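PDB 5T3U: PTS system, IIA component from Streptococcus pneumoniae serotype 4, which probably carries phosphoryl groups as the mannose-type IIA component of a sugar phosphotransferase system linked to fucose utilization in pneumococcus. Local coordinates for residues M25-F30 with P105-L110. Sequence-based numbering, arbitrary orientation.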
loop_
_atom_site.group_PDB
_atom_site.type_symbol
_atom_site.label_atom_id
_atom_site.label_comp_id
_atom_site.label_asym_id
_atom_site.label_seq_id
_atom_site.Cartn_x
_atom_site.Cartn_y
_atom_site.Cartn_z
ATOM N N MET A 25 4.606 -6.114 -7.732
ATOM C CA MET A 25 3.978 -6.455 -9.015
ATOM C C MET A 25 3.395 -5.188 -9.648
ATOM O O MET A 25 3.691 -4.865 -10.798
ATOM C CB MET A 25 2.861 -7.489 -8.775
ATOM C CG MET A 25 2.183 -7.988 -9.996
ATOM S SD MET A 25 0.849 -6.892 -10.621
ATOM C CE MET A 25 0.275 -8.010 -11.925
ATOM N N THR A 26 2.625 -4.442 -8.861
ATOM C CA THR A 26 2.014 -3.195 -9.329
ATOM C C THR A 26 3.069 -2.146 -9.657
ATOM O O THR A 26 2.977 -1.475 -10.688
ATOM C CB THR A 26 1.044 -2.667 -8.290
ATOM O OG1 THR A 26 -0.047 -3.586 -8.189
ATOM C CG2 THR A 26 0.512 -1.281 -8.656
ATOM N N ALA A 27 4.079 -2.000 -8.795
ATOM C CA ALA A 27 5.137 -1.021 -9.050
ATOM C C ALA A 27 5.857 -1.316 -10.370
ATOM O O ALA A 27 6.239 -0.385 -11.077
ATOM C CB ALA A 27 6.168 -0.948 -7.860
ATOM N N GLU A 28 6.008 -2.608 -10.700
ATOM C CA GLU A 28 6.702 -3.018 -11.922
ATOM C C GLU A 28 5.898 -2.675 -13.177
ATOM O O GLU A 28 6.474 -2.534 -14.276
ATOM C CB GLU A 28 7.078 -4.502 -11.873
ATOM C CG GLU A 28 8.174 -4.783 -10.819
ATOM C CD GLU A 28 8.433 -6.246 -10.580
ATOM O OE1 GLU A 28 7.470 -7.045 -10.509
ATOM O OE2 GLU A 28 9.615 -6.610 -10.433
ATOM N N MET A 29 4.586 -2.499 -13.006
ATOM C CA MET A 29 3.742 -2.062 -14.121
ATOM C C MET A 29 4.096 -0.638 -14.501
ATOM O O MET A 29 3.889 -0.234 -15.643
ATOM C CB MET A 29 2.266 -2.182 -13.784
ATOM C CG MET A 29 1.785 -3.626 -13.734
ATOM S SD MET A 29 0.041 -3.787 -13.290
ATOM C CE MET A 29 -0.725 -2.964 -14.695
ATOM N N PHE A 30 4.659 0.108 -13.558
ATOM C CA PHE A 30 5.089 1.475 -13.824
ATOM C C PHE A 30 6.563 1.617 -14.169
ATOM O O PHE A 30 6.904 2.386 -15.046
ATOM C CB PHE A 30 4.715 2.399 -12.649
ATOM C CG PHE A 30 3.230 2.458 -12.401
ATOM C CD1 PHE A 30 2.406 3.216 -13.233
ATOM C CD2 PHE A 30 2.662 1.747 -11.366
ATOM C CE1 PHE A 30 1.022 3.255 -13.029
ATOM C CE2 PHE A 30 1.289 1.790 -11.145
ATOM C CZ PHE A 30 0.465 2.526 -11.987
ATOM N N PRO A 105 3.099 5.028 -4.318
ATOM C CA PRO A 105 3.998 6.152 -4.671
ATOM C C PRO A 105 5.412 6.097 -4.057
ATOM O O PRO A 105 6.383 6.407 -4.763
ATOM C CB PRO A 105 3.242 7.368 -4.143
ATOM C CG PRO A 105 1.777 6.970 -4.309
ATOM C CD PRO A 105 1.772 5.523 -3.878
ATOM N N LEU A 106 5.532 5.731 -2.773
ATOM C CA LEU A 106 6.846 5.508 -2.160
ATOM C C LEU A 106 7.646 4.420 -2.882
ATOM O O LEU A 106 8.814 4.638 -3.264
ATOM C CB LEU A 106 6.707 5.143 -0.673
ATOM C CG LEU A 106 8.040 5.032 0.142
ATOM C CD1 LEU A 106 8.927 6.264 0.062
ATOM C CD2 LEU A 106 7.718 4.737 1.605
ATOM N N LEU A 107 7.026 3.248 -3.080
ATOM C CA LEU A 107 7.733 2.114 -3.689
ATOM C C LEU A 107 8.208 2.471 -5.098
ATOM O O LEU A 107 9.383 2.307 -5.419
ATOM C CB LEU A 107 6.890 0.817 -3.673
ATOM C CG LEU A 107 7.594 -0.419 -4.299
ATOM C CD1 LEU A 107 9.014 -0.681 -3.698
ATOM C CD2 LEU A 107 6.706 -1.689 -4.216
ATOM N N VAL A 108 7.307 3.001 -5.927
ATOM C CA VAL A 108 7.669 3.467 -7.264
ATOM C C VAL A 108 8.834 4.451 -7.278
ATOM O O VAL A 108 9.750 4.301 -8.078
ATOM C CB VAL A 108 6.445 4.111 -7.991
ATOM C CG1 VAL A 108 6.911 4.841 -9.282
ATOM C CG2 VAL A 108 5.426 3.034 -8.310
ATOM N N GLU A 109 8.786 5.467 -6.417
ATOM C CA GLU A 109 9.837 6.470 -6.383
ATOM C C GLU A 109 11.188 5.882 -5.949
ATOM O O GLU A 109 12.233 6.250 -6.487
ATOM C CB GLU A 109 9.449 7.599 -5.407
ATOM C CG GLU A 109 10.569 8.623 -5.144
ATOM C CD GLU A 109 11.155 9.233 -6.430
ATOM O OE1 GLU A 109 10.408 9.424 -7.427
ATOM O OE2 GLU A 109 12.376 9.524 -6.444
ATOM N N LEU A 110 11.169 5.025 -4.925
ATOM C CA LEU A 110 12.406 4.377 -4.469
ATOM C C LEU A 110 12.985 3.478 -5.557
ATOM O O LEU A 110 14.213 3.458 -5.761
ATOM C CB LEU A 110 12.176 3.616 -3.166
ATOM C CG LEU A 110 11.993 4.539 -1.950
ATOM C CD1 LEU A 110 11.611 3.779 -0.658
ATOM C CD2 LEU A 110 13.247 5.450 -1.738
#
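Ala-27 is the hub where helix 19-31 meets helix 104-112, two helices packed beside each other against one parallel sheet in the alpha/beta fold of the mannose-type IIA family. The axes of segments 25-30 and 105-110 cross at -53° and approach to 9.4 Å, and the backbones draw closest at Ala-27 and Val-108, whose CA atoms are 5.5 Å apart.

Everything between the two segments is apolar packing; no hydrogen bond crosses. The methyl of Ala-27 points at the other helix and is met by two neighbours in sequence. Leu-107 brings one branch: its CD2 lies 3.8 Å from Ala-27 CB, with CG of the same leucine only slightly farther off. With CG anti to the backbone N (chi1 -180°), the leucine reaches out from its helix, and its side chain also touches Ile-11 and Val-13 of strand 7-16 and Leu-74 of strand 68-75, tying the helix pair to the sheet. Ile-111, one turn on from Leu-107, adds to the cover over Ala-27.

The aromatic part sits one turn later on the first helix. Phe-30 lies at the partly exposed margin, its ring in edge-to-face contact with His-16 of the second subunit, so this side of helix 19-31 forms part of the interface with that subunit, where Thr-26 OG1 also hydrogen-bonds to His-16 O and Phe-19 N of the second subunit. Across the contact the ring meets Val-108 obliquely.

A single methyl of Val-108 serves both partners. A chi1 of 169° sets CG1 of Val-108 anti to the backbone N and CG2 beside that N. Val-108 CG2 thereby lies 4.1 Å from Ala-27 CB. The same Val-108 CG2 is 4.3 Å from Phe-30 CD2.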